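Local coordinates for protein thiosulfate sulfurtransferase YnjE (Escherichia coli, PDB 2WLR) that catalyses the transfer of a sulfur atom from thiosulfate to cyanide in the periplasm, yielding thiocyanate and sulfite, at residues E152-A157 against A169-T174; G156-Y161 against G251-V256; K74-V79 against G99-S104. All coordinates share one frame; numbering follows the deposited sequence.

Contact 1: E152-A157 against A169-T174; sequences EAAWGA and ADYIDT
Tyr171 and Asp173 both reach Gly156 with CG anti to the backbone N (chi1 180° and -179°), two residues apart, on the same face of a parallel pair of strands as Glu152 and Ala154. Tyr171 OH donates to Gly156 O at 2.7 Å; the carbonyl oxygen sits at the ring edge, in the ring plane, while the hydroxyl stands above the carbonyl plane. Two residues on, Asp173 OD1 takes the N-H of Gly156 at 2.9 Å. That bond is bent (137° at the hydrogen) and meets the carboxylate from above its plane. Gly156 is thus gripped at both its N and its O, two residues after strand 148-154 ends. Ala154 CB comes obliquely to the ring, 3.4 Å from Tyr171 OH. Backbone bonds pair the strands, with Ile172 N to Glu152 O at 2.8 Å and Thr174 N to Ala154 O at 2.9 Å. Past the pairing, Thr174 OG1 rests 3.3 Å from Trp155 CA. The Glu152 carboxylate forms a salt bridge with Arg211. These are the two strands of the beta-alpha-beta unit through helix 160-163. Strand 170-173 is outermost in its sheet; on the other face, Ala153 and Ile172 pack against helix 213-226, and strand 205-209 flanks strand 148-154.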
ATOM      1  N   GLU A 152       1.862   8.886  13.979  1.00 10.14           N
ATOM      2  CA  GLU A 152       1.126   7.637  14.174  1.00  9.86           C
ATOM      3  C   GLU A 152      -0.359   7.939  14.139  1.00 10.03           C
ATOM      4  O   GLU A 152      -0.828   8.875  14.785  1.00 11.37           O
ATOM      5  CB  GLU A 152       1.430   6.962  15.526  1.00 10.13           C
ATOM      6  CG  GLU A 152       0.706   5.650  15.677  1.00 11.10           C
ATOM      7  CD  GLU A 152       1.197   4.737  16.801  1.00 12.97           C
ATOM      8  OE1 GLU A 152       2.348   4.861  17.306  1.00 12.23           O
ATOM      9  OE2 GLU A 152       0.407   3.810  17.139  1.00 15.16           O
ATOM     10  N   ALA A 153      -1.109   7.161  13.363  1.00  9.78           N
ATOM     11  CA  ALA A 153      -2.562   7.300  13.267  1.00 10.13           C
ATOM     12  C   ALA A 153      -3.236   6.046  13.804  1.00 11.68           C
ATOM     13  O   ALA A 153      -2.819   4.927  13.502  1.00 11.89           O
ATOM     14  CB  ALA A 153      -2.990   7.553  11.769  1.00 11.13           C
ATOM     15  N   ALA A 154      -4.272   6.240  14.606  1.00 11.81           N
ATOM     16  CA  ALA A 154      -5.100   5.152  15.093  1.00 11.90           C
ATOM     17  C   ALA A 154      -6.436   5.706  15.551  1.00 11.86           C
ATOM     18  O   ALA A 154      -6.604   6.920  15.700  1.00 12.50           O
ATOM     19  CB  ALA A 154      -4.409   4.385  16.230  1.00 13.53           C
ATOM     20  N   TRP A 155      -7.393   4.811  15.761  1.00 12.29           N
ATOM     21  CA  TRP A 155      -8.697   5.184  16.275  1.00 13.40           C
ATOM     22  C   TRP A 155      -8.608   5.495  17.777  1.00 13.23           C
ATOM     23  O   TRP A 155      -8.045   4.723  18.544  1.00 14.92           O
ATOM     24  CB  TRP A 155      -9.746   4.089  16.019  1.00 13.40           C
ATOM     25  CG  TRP A 155     -11.019   4.416  16.728  1.00 15.88           C
ATOM     26  CD1 TRP A 155     -11.984   5.241  16.290  1.00 16.85           C
ATOM     27  CD2 TRP A 155     -11.423   3.973  18.041  1.00 17.47           C
ATOM     28  NE1 TRP A 155     -12.987   5.351  17.233  1.00 19.89           N
ATOM     29  CE2 TRP A 155     -12.655   4.587  18.321  1.00 18.32           C
ATOM     30  CE3 TRP A 155     -10.848   3.138  19.005  1.00 18.17           C
ATOM     31  CZ2 TRP A 155     -13.348   4.372  19.524  1.00 18.22           C
ATOM     32  CZ3 TRP A 155     -11.530   2.924  20.207  1.00 18.78           C
ATOM     33  CH2 TRP A 155     -12.765   3.538  20.448  1.00 19.13           C
ATOM     34  N   GLY A 156      -9.147   6.646  18.147  1.00 14.09           N
ATOM     35  CA  GLY A 156      -9.307   7.013  19.549  1.00 14.49           C
ATOM     36  C   GLY A 156      -8.074   7.635  20.166  1.00 15.70           C
ATOM     37  O   GLY A 156      -7.107   7.967  19.478  1.00 15.03           O
ATOM     38  N   ALA A 157      -8.127   7.834  21.479  1.00 16.87           N
ATOM     39  CA  ALA A 157      -7.002   8.414  22.189  1.00 17.17           C
ATOM     40  C   ALA A 157      -5.824   7.449  22.145  1.00 17.42           C
ATOM     41  O   ALA A 157      -6.022   6.220  22.023  1.00 16.74           O
ATOM     42  CB  ALA A 157      -7.392   8.736  23.655  1.00 18.14           C
ATOM     43  N   ALA A 169       7.632  10.872  16.765  1.00 14.05           N
ATOM     44  CA  ALA A 169       6.303  10.785  16.156  1.00 13.56           C
ATOM     45  C   ALA A 169       5.237  11.468  16.999  1.00 13.44           C
ATOM     46  O   ALA A 169       5.195  11.315  18.226  1.00 13.65           O
ATOM     47  CB  ALA A 169       5.911   9.327  15.925  1.00 14.34           C
ATOM     48  N   ASP A 170       4.378  12.214  16.313  1.00 11.84           N
ATOM     49  CA  ASP A 170       3.146  12.784  16.855  1.00 11.67           C
ATOM     50  C   ASP A 170       2.072  11.681  16.778  1.00 11.13           C
ATOM     51  O   ASP A 170       2.362  10.568  16.331  1.00 10.72           O
ATOM     52  CB  ASP A 170       2.816  14.041  16.026  1.00 11.70           C
ATOM     53  CG  ASP A 170       1.645  14.849  16.540  1.00 13.13           C
ATOM     54  OD1 ASP A 170       1.272  14.744  17.721  1.00 15.00           O
ATOM     55  OD2 ASP A 170       1.129  15.640  15.710  1.00 14.31           O
ATOM     56  N   TYR A 171       0.869  11.969  17.258  1.00 10.69           N
ATOM     57  CA  TYR A 171      -0.256  11.043  17.193  1.00 11.45           C
ATOM     58  C   TYR A 171      -1.490  11.758  16.692  1.00 10.80           C
ATOM     59  O   TYR A 171      -1.787  12.898  17.111  1.00 12.78           O
ATOM     60  CB  TYR A 171      -0.555  10.476  18.580  1.00 11.64           C
ATOM     61  CG  TYR A 171      -1.716   9.510  18.606  1.00 12.77           C
ATOM     62  CD1 TYR A 171      -1.516   8.148  18.387  1.00 13.03           C
ATOM     63  CD2 TYR A 171      -3.029   9.949  18.848  1.00 12.22           C
ATOM     64  CE1 TYR A 171      -2.572   7.262  18.390  1.00 13.58           C
ATOM     65  CE2 TYR A 171      -4.093   9.048  18.866  1.00 12.90           C
ATOM     66  CZ  TYR A 171      -3.851   7.700  18.652  1.00 11.41           C
ATOM     67  OH  TYR A 171      -4.857   6.755  18.673  1.00 13.55           O
ATOM     68  N   ILE A 172      -2.186  11.148  15.734  1.00 10.25           N
ATOM     69  CA  ILE A 172      -3.466  11.674  15.273  1.00 11.80           C
ATOM     70  C   ILE A 172      -4.520  10.595  15.530  1.00 11.06           C
ATOM     71  O   ILE A 172      -4.377   9.436  15.116  1.00 10.56           O
ATOM     72  CB  ILE A 172      -3.468  12.078  13.787  1.00 11.64           C
ATOM     73  CG1 ILE A 172      -2.663  13.346  13.563  1.00 15.85           C
ATOM     74  CG2 ILE A 172      -4.918  12.304  13.268  1.00 15.07           C
ATOM     75  CD1 ILE A 172      -2.481  13.684  12.111  1.00 18.00           C
ATOM     76  N   ASP A 173      -5.595  10.983  16.210  1.00 11.12           N
ATOM     77  CA  ASP A 173      -6.792  10.185  16.376  1.00 11.59           C
ATOM     78  C   ASP A 173      -7.571  10.318  15.060  1.00 11.32           C
ATOM     79  O   ASP A 173      -7.831  11.444  14.599  1.00 11.09           O
ATOM     80  CB  ASP A 173      -7.563  10.802  17.560  1.00 11.55           C
ATOM     81  CG  ASP A 173      -8.852  10.097  17.918  1.00 13.72           C
ATOM     82  OD1 ASP A 173      -9.454   9.335  17.129  1.00 13.11           O
ATOM     83  OD2 ASP A 173      -9.325  10.420  19.037  1.00 17.81           O
ATOM     84  N   THR A 174      -7.968   9.205  14.452  1.00 11.00           N
ATOM     85  CA  THR A 174      -8.740   9.262  13.210  1.00 11.68           C
ATOM     86  C   THR A 174     -10.050  10.054  13.357  1.00 12.12           C
ATOM     87  O   THR A 174     -10.568  10.617  12.396  1.00 12.07           O
ATOM     88  CB  THR A 174      -9.041   7.860  12.657  1.00 10.27           C
ATOM     89  OG1 THR A 174      -9.645   7.042  13.670  1.00 11.04           O
ATOM     90  CG2 THR A 174      -7.758   7.167  12.178  1.00 12.05           C
TER

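Contact 2: G156-Y161 against G251-V256; sequences GAPKLY and GTPPKV
The crossover of the beta-alpha-beta unit formed by strand 148-154, helix 160-163 and strand 170-173 is met here by the chain that leaves the second rhodanese sheet for the third, with Tyr161 and Pro158 touching Gly251 and the prolines that follow it. The Tyr161 side chain does most of the work. Its CG is anti to the backbone N (chi1 174°), and the ring meets residues 251-254 with its CE1 and OH side, Pro253 N and the carbonyl carbon of Thr252 lying at its edge, near its plane. Tyr161 CE1 comes to 3.3 Å from Gly251 O and to 3.7 Å from Pro253 CG. Farther out, Tyr161 OH lies 3.4 Å from Pro253 CA and 3.7 Å from Pro254 CD. From Thr252 to Lys255 the backbone angles are those of polyproline II, and in this extended run Pro253 touches two residues, for Pro158 CG also approaches Pro253 CD, at 4.2 Å. The two segments meet by packing, without hydrogen bonds between them; a backbone bond joins Gly251 to Leu162, one residue past Tyr161. Tyr161 OH hydrogen-bonds Ala169 O, while the Tyr161 ring stacks with His165 and meets Tyr171 edge-to-face. Pro158 and Pro253 both touch Tyr171 of strand 170-173 as well.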
ATOM      1  N   GLY A 156      -9.147   6.646  18.147  1.00 14.09           N
ATOM      2  CA  GLY A 156      -9.307   7.013  19.549  1.00 14.49           C
ATOM      3  C   GLY A 156      -8.074   7.635  20.166  1.00 15.70           C
ATOM      4  O   GLY A 156      -7.107   7.967  19.478  1.00 15.03           O
ATOM      5  N   ALA A 157      -8.127   7.834  21.479  1.00 16.87           N
ATOM      6  CA  ALA A 157      -7.002   8.414  22.189  1.00 17.17           C
ATOM      7  C   ALA A 157      -5.824   7.449  22.145  1.00 17.42           C
ATOM      8  O   ALA A 157      -6.022   6.220  22.023  1.00 16.74           O
ATOM      9  CB  ALA A 157      -7.392   8.736  23.655  1.00 18.14           C
ATOM     10  N   PRO A 158      -4.607   7.987  22.280  1.00 17.35           N
ATOM     11  CA  PRO A 158      -3.447   7.121  22.209  1.00 18.04           C
ATOM     12  C   PRO A 158      -3.546   5.957  23.180  1.00 18.83           C
ATOM     13  O   PRO A 158      -3.837   6.163  24.371  1.00 20.90           O
ATOM     14  CB  PRO A 158      -2.276   8.033  22.578  1.00 18.73           C
ATOM     15  CG  PRO A 158      -2.778   9.383  22.586  1.00 18.09           C
ATOM     16  CD  PRO A 158      -4.252   9.403  22.449  1.00 18.22           C
ATOM     17  N   LYS A 159      -3.329   4.752  22.671  1.00 17.79           N
ATOM     18  CA  LYS A 159      -3.299   3.535  23.478  1.00 16.85           C
ATOM     19  C   LYS A 159      -1.898   2.935  23.363  1.00 16.63           C
ATOM     20  O   LYS A 159      -1.015   3.262  24.147  1.00 16.31           O
ATOM     21  CB  LYS A 159      -4.410   2.570  23.043  1.00 17.49           C
ATOM     22  CG  LYS A 159      -5.828   2.988  23.545  1.00 18.16           C
ATOM     23  CD  LYS A 159      -6.943   2.206  22.846  1.00 18.81           C
ATOM     24  CE  LYS A 159      -7.241   2.726  21.397  1.00 19.92           C
ATOM     25  NZ  LYS A 159      -7.778   4.147  21.282  1.00 19.55           N
ATOM     26  N   LEU A 160      -1.675   2.108  22.348  1.00 16.60           N
ATOM     27  CA  LEU A 160      -0.371   1.481  22.165  1.00 15.62           C
ATOM     28  C   LEU A 160       0.764   2.496  22.007  1.00 15.34           C
ATOM     29  O   LEU A 160       1.872   2.260  22.479  1.00 14.86           O
ATOM     30  CB  LEU A 160      -0.437   0.539  20.969  1.00 16.27           C
ATOM     31  CG  LEU A 160      -1.238  -0.728  21.246  1.00 18.09           C
ATOM     32  CD1 LEU A 160      -1.464  -1.461  19.910  1.00 20.40           C
ATOM     33  CD2 LEU A 160      -0.541  -1.593  22.305  1.00 19.52           C
ATOM     34  N   TYR A 161       0.477   3.621  21.358  1.00 14.67           N
ATOM     35  CA  TYR A 161       1.430   4.715  21.218  1.00 14.16           C
ATOM     36  C   TYR A 161       2.043   5.116  22.560  1.00 14.43           C
ATOM     37  O   TYR A 161       3.215   5.408  22.624  1.00 14.12           O
ATOM     38  CB  TYR A 161       0.750   5.930  20.592  1.00 13.96           C
ATOM     39  CG  TYR A 161       1.583   7.208  20.511  1.00 13.17           C
ATOM     40  CD1 TYR A 161       1.726   8.056  21.625  1.00 12.67           C
ATOM     41  CD2 TYR A 161       2.195   7.614  19.325  1.00 13.98           C
ATOM     42  CE1 TYR A 161       2.451   9.233  21.543  1.00 14.27           C
ATOM     43  CE2 TYR A 161       2.917   8.793  19.245  1.00 13.26           C
ATOM     44  CZ  TYR A 161       3.063   9.612  20.373  1.00 12.64           C
ATOM     45  OH  TYR A 161       3.788  10.773  20.272  1.00 13.48           O
ATOM     46  N   GLY A 251       5.245   7.354  26.125  1.00 17.58           N
ATOM     47  CA  GLY A 251       4.525   8.430  26.778  1.00 18.16           C
ATOM     48  C   GLY A 251       3.613   9.259  25.895  1.00 18.72           C
ATOM     49  O   GLY A 251       3.426   8.996  24.689  1.00 17.98           O
ATOM     50  N   THR A 252       3.023  10.270  26.517  1.00 18.75           N
ATOM     51  CA  THR A 252       2.053  11.146  25.865  1.00 19.72           C
ATOM     52  C   THR A 252       2.683  11.894  24.685  1.00 19.16           C
ATOM     53  O   THR A 252       3.883  12.183  24.689  1.00 18.93           O
ATOM     54  CB  THR A 252       1.501  12.172  26.877  1.00 19.94           C
ATOM     55  OG1 THR A 252       2.590  12.944  27.386  1.00 23.79           O
ATOM     56  CG2 THR A 252       0.801  11.473  28.021  1.00 20.89           C
ATOM     57  N   PRO A 253       1.883  12.185  23.634  1.00 18.92           N
ATOM     58  CA  PRO A 253       2.461  12.960  22.526  1.00 19.49           C
ATOM     59  C   PRO A 253       3.033  14.310  22.992  1.00 20.47           C
ATOM     60  O   PRO A 253       2.332  15.041  23.686  1.00 20.53           O
ATOM     61  CB  PRO A 253       1.262  13.180  21.576  1.00 19.03           C
ATOM     62  CG  PRO A 253       0.274  12.168  21.948  1.00 19.63           C
ATOM     63  CD  PRO A 253       0.482  11.831  23.402  1.00 19.34           C
ATOM     64  N   PRO A 254       4.277  14.631  22.599  1.00 20.87           N
ATOM     65  CA  PRO A 254       4.871  15.941  22.911  1.00 21.08           C
ATOM     66  C   PRO A 254       4.095  17.092  22.311  1.00 20.72           C
ATOM     67  O   PRO A 254       3.406  16.909  21.321  1.00 20.96           O
ATOM     68  CB  PRO A 254       6.240  15.889  22.226  1.00 21.34           C
ATOM     69  CG  PRO A 254       6.551  14.459  22.112  1.00 22.19           C
ATOM     70  CD  PRO A 254       5.251  13.755  21.910  1.00 21.37           C
ATOM     71  N   LYS A 255       4.265  18.277  22.883  1.00 20.52           N
ATOM     72  CA  LYS A 255       3.709  19.502  22.331  1.00 20.61           C
ATOM     73  C   LYS A 255       4.207  19.722  20.912  1.00 19.31           C
ATOM     74  O   LYS A 255       5.395  19.571  20.631  1.00 19.24           O
ATOM     75  CB  LYS A 255       4.143  20.696  23.193  1.00 20.91           C
ATOM     76  CG  LYS A 255       3.046  21.668  23.451  1.00 24.96           C
ATOM     77  CD  LYS A 255       3.528  22.782  24.382  1.00 27.63           C
ATOM     78  CE  LYS A 255       2.385  23.389  25.176  1.00 30.12           C
ATOM     79  NZ  LYS A 255       1.104  23.348  24.446  1.00 31.98           N
ATOM     80  N   VAL A 256       3.293  20.058  20.011  1.00 18.18           N
ATOM     81  CA  VAL A 256       3.650  20.398  18.658  1.00 17.65           C
ATOM     82  C   VAL A 256       3.449  21.900  18.445  1.00 16.11           C
ATOM     83  O   VAL A 256       2.432  22.455  18.863  1.00 15.70           O
ATOM     84  CB  VAL A 256       2.824  19.558  17.651  1.00 17.70           C
ATOM     85  CG1 VAL A 256       3.086  19.970  16.232  1.00 18.77           C
ATOM     86  CG2 VAL A 256       3.138  18.069  17.854  1.00 19.98           C
TER

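Contact 3: K74-V79 against G99-S104; sequences KTDAPV and GLTHIS
Val79 and Ile103 pair in parallel register, Val79 N donating to His102 O at 2.8 Å and Ser104 N to Val79 O at 2.8 Å, both bonds nearly straight. Before the strand, a type I turn runs from Lys74 to Ala77, and Thr101 N reaches Thr75 O at 3.0 Å. Between these two bonding regions a water accepts from His102 N at 3.0 Å and lies close to the carbonyl oxygens of Thr75 and Ala77. The pairing begins the edge of the first rhodanese sheet, where strand 103-105 is outermost and strand 79-82, helix 85-97 and strand 103-105 make a beta-alpha-beta crossover; Gly99 ends the helix in a Schellman motif. On the helix side, Val79 and Ile103 lie side by side, pointing the same way, with Val79 CG2 3.7 Å from Ile103 CG1. Val79 CG1 turns to Leu100 CD2 at 4.1 Å. The imidazole of His102, with CG anti to the backbone N (chi1 -168°), has Pro78 CB over the centre of one face, 3.9 Å from the centroid, a CH-pi contact. At the exposed end Thr101 OG1 donates to Asp76 OD1 at 2.5 Å, from the anti side and tilted 35° out of the carboxylate plane.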
ATOM      1  N   LYS A  74       6.770 -22.242 -14.240  1.00 27.13           N
ATOM      2  CA  LYS A  74       6.656 -23.623 -14.688  1.00 28.42           C
ATOM      3  C   LYS A  74       7.742 -24.470 -14.036  1.00 27.93           C
ATOM      4  O   LYS A  74       8.880 -24.015 -13.908  1.00 28.13           O
ATOM      5  CB  LYS A  74       6.721 -23.694 -16.209  1.00 28.86           C
ATOM      6  CG  LYS A  74       5.548 -22.983 -16.866  1.00 32.16           C
ATOM      7  CD  LYS A  74       5.957 -21.661 -17.496  1.00 35.26           C
ATOM      8  CE  LYS A  74       6.520 -21.874 -18.896  1.00 37.27           C
ATOM      9  NZ  LYS A  74       7.902 -22.481 -18.920  1.00 39.92           N
ATOM     10  N   THR A  75       7.385 -25.695 -13.622  1.00 27.16           N
ATOM     11  CA  THR A  75       8.293 -26.583 -12.877  1.00 26.61           C
ATOM     12  C   THR A  75       9.740 -26.525 -13.367  1.00 25.48           C
ATOM     13  O   THR A  75      10.669 -26.356 -12.563  1.00 24.27           O
ATOM     14  CB  THR A  75       7.805 -28.065 -12.946  1.00 27.04           C
ATOM     15  OG1 THR A  75       6.504 -28.176 -12.348  1.00 28.99           O
ATOM     16  CG2 THR A  75       8.761 -28.998 -12.230  1.00 26.61           C
ATOM     17  N   ASP A  76       9.923 -26.640 -14.683  1.00 24.99           N
ATOM     18  CA  ASP A  76      11.249 -26.826 -15.263  1.00 24.77           C
ATOM     19  C   ASP A  76      11.784 -25.622 -16.018  1.00 23.72           C
ATOM     20  O   ASP A  76      12.847 -25.718 -16.585  1.00 23.79           O
ATOM     21  CB  ASP A  76      11.255 -28.034 -16.219  1.00 25.38           C
ATOM     22  CG  ASP A  76      10.855 -29.335 -15.535  1.00 28.51           C
ATOM     23  OD1 ASP A  76      11.040 -29.468 -14.308  1.00 32.88           O
ATOM     24  OD2 ASP A  76      10.357 -30.240 -16.243  1.00 33.01           O
ATOM     25  N   ALA A  77      11.074 -24.497 -15.996  1.00 22.81           N
ATOM     26  CA  ALA A  77      11.580 -23.280 -16.645  1.00 22.03           C
ATOM     27  C   ALA A  77      12.706 -22.674 -15.799  1.00 21.50           C
ATOM     28  O   ALA A  77      12.648 -22.763 -14.581  1.00 22.30           O
ATOM     29  CB  ALA A  77      10.454 -22.279 -16.821  1.00 22.94           C
ATOM     30  N   PRO A  78      13.731 -22.066 -16.440  1.00 20.31           N
ATOM     31  CA  PRO A  78      14.802 -21.413 -15.656  1.00 18.91           C
ATOM     32  C   PRO A  78      14.280 -20.317 -14.712  1.00 17.81           C
ATOM     33  O   PRO A  78      13.444 -19.516 -15.092  1.00 15.09           O
ATOM     34  CB  PRO A  78      15.725 -20.793 -16.714  1.00 19.98           C
ATOM     35  CG  PRO A  78      15.196 -21.246 -18.063  1.00 20.41           C
ATOM     36  CD  PRO A  78      13.873 -21.867 -17.893  1.00 20.62           C
ATOM     37  N   VAL A  79      14.746 -20.333 -13.470  1.00 16.48           N
ATOM     38  CA  VAL A  79      14.582 -19.170 -12.591  1.00 16.32           C
ATOM     39  C   VAL A  79      15.962 -18.705 -12.179  1.00 13.86           C
ATOM     40  O   VAL A  79      16.848 -19.515 -11.922  1.00 14.53           O
ATOM     41  CB  VAL A  79      13.628 -19.426 -11.373  1.00 17.19           C
ATOM     42  CG1 VAL A  79      12.309 -19.967 -11.891  1.00 20.70           C
ATOM     43  CG2 VAL A  79      14.246 -20.361 -10.348  1.00 19.56           C
ATOM     44  N   GLY A  99       9.873 -27.929  -5.586  1.00 17.83           N
ATOM     45  CA  GLY A  99       9.818 -28.664  -6.837  1.00 18.63           C
ATOM     46  C   GLY A  99      10.431 -28.012  -8.067  1.00 19.17           C
ATOM     47  O   GLY A  99      10.435 -28.621  -9.143  1.00 20.63           O
ATOM     48  N   LEU A 100      10.945 -26.788  -7.954  1.00 18.75           N
ATOM     49  CA  LEU A 100      11.490 -26.117  -9.139  1.00 18.34           C
ATOM     50  C   LEU A 100      12.805 -26.763  -9.479  1.00 18.48           C
ATOM     51  O   LEU A 100      13.632 -26.948  -8.585  1.00 17.65           O
ATOM     52  CB  LEU A 100      11.694 -24.621  -8.901  1.00 18.85           C
ATOM     53  CG  LEU A 100      10.402 -23.832  -8.880  1.00 19.42           C
ATOM     54  CD1 LEU A 100       9.665 -24.127  -7.625  1.00 24.34           C
ATOM     55  CD2 LEU A 100      10.639 -22.308  -9.015  1.00 20.52           C
ATOM     56  N   THR A 101      13.002 -27.098 -10.757  1.00 18.70           N
ATOM     57  CA  THR A 101      14.158 -27.922 -11.167  1.00 19.01           C
ATOM     58  C   THR A 101      15.306 -27.182 -11.849  1.00 18.91           C
ATOM     59  O   THR A 101      16.353 -27.771 -12.104  1.00 19.26           O
ATOM     60  CB  THR A 101      13.699 -29.085 -12.084  1.00 18.83           C
ATOM     61  OG1 THR A 101      13.180 -28.557 -13.291  1.00 20.82           O
ATOM     62  CG2 THR A 101      12.600 -29.911 -11.403  1.00 19.66           C
ATOM     63  N   HIS A 102      15.144 -25.890 -12.119  1.00 18.07           N
ATOM     64  CA  HIS A 102      16.169 -25.159 -12.853  1.00 18.46           C
ATOM     65  C   HIS A 102      16.388 -23.796 -12.200  1.00 17.28           C
ATOM     66  O   HIS A 102      15.799 -22.820 -12.652  1.00 18.59           O
ATOM     67  CB  HIS A 102      15.718 -24.982 -14.303  1.00 19.15           C
ATOM     68  CG  HIS A 102      16.800 -24.506 -15.215  1.00 22.56           C
ATOM     69  ND1 HIS A 102      17.856 -23.733 -14.779  1.00 26.01           N
ATOM     70  CD2 HIS A 102      16.969 -24.657 -16.550  1.00 24.62           C
ATOM     71  CE1 HIS A 102      18.647 -23.455 -15.801  1.00 25.29           C
ATOM     72  NE2 HIS A 102      18.133 -24.002 -16.886  1.00 26.70           N
ATOM     73  N   ILE A 103      17.205 -23.768 -11.151  1.00 16.05           N
ATOM     74  CA  ILE A 103      17.426 -22.575 -10.318  1.00 16.52           C
ATOM     75  C   ILE A 103      18.869 -22.149 -10.432  1.00 16.87           C
ATOM     76  O   ILE A 103      19.780 -22.877 -10.043  1.00 17.76           O
ATOM     77  CB  ILE A 103      17.101 -22.846  -8.842  1.00 16.25           C
ATOM     78  CG1 ILE A 103      15.668 -23.354  -8.685  1.00 17.66           C
ATOM     79  CG2 ILE A 103      17.286 -21.561  -7.968  1.00 14.89           C
ATOM     80  CD1 ILE A 103      15.344 -23.808  -7.291  1.00 19.46           C
ATOM     81  N   SER A 104      19.077 -20.960 -10.999  1.00 16.87           N
ATOM     82  CA  SER A 104      20.407 -20.384 -11.235  1.00 16.97           C
ATOM     83  C   SER A 104      20.547 -19.043 -10.515  1.00 16.52           C
ATOM     84  O   SER A 104      19.577 -18.548  -9.932  1.00 15.09           O
ATOM     85  CB  SER A 104      20.578 -20.105 -12.722  1.00 17.47           C
ATOM     86  OG  SER A 104      20.473 -21.286 -13.494  1.00 19.57           O
TER
HETATM   87  O   HOH W   1      12.621 -24.370 -12.452  1.00 17.42           O

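In the fold
From the N terminus, contact 3 comes first, closing the loop around helix 85-97 within the first rhodanese domain. The chain then enters the second, where contact 1 closes the short crossover through helix 160-163. Contact 2 starts from the same stretch, sharing Gly156 and Ala157 with contact 1, but its partner lies some 90 residues on; its loop therefore overlaps that of contact 1 and runs through the rest of the second sheet. Contacts 1 and 2 touch directly and tie the outer edge of that sheet to the chain leading to the third domain. Contact 3 stands apart, its centre about 47 Å from that of contact 1, across the centre of the chain.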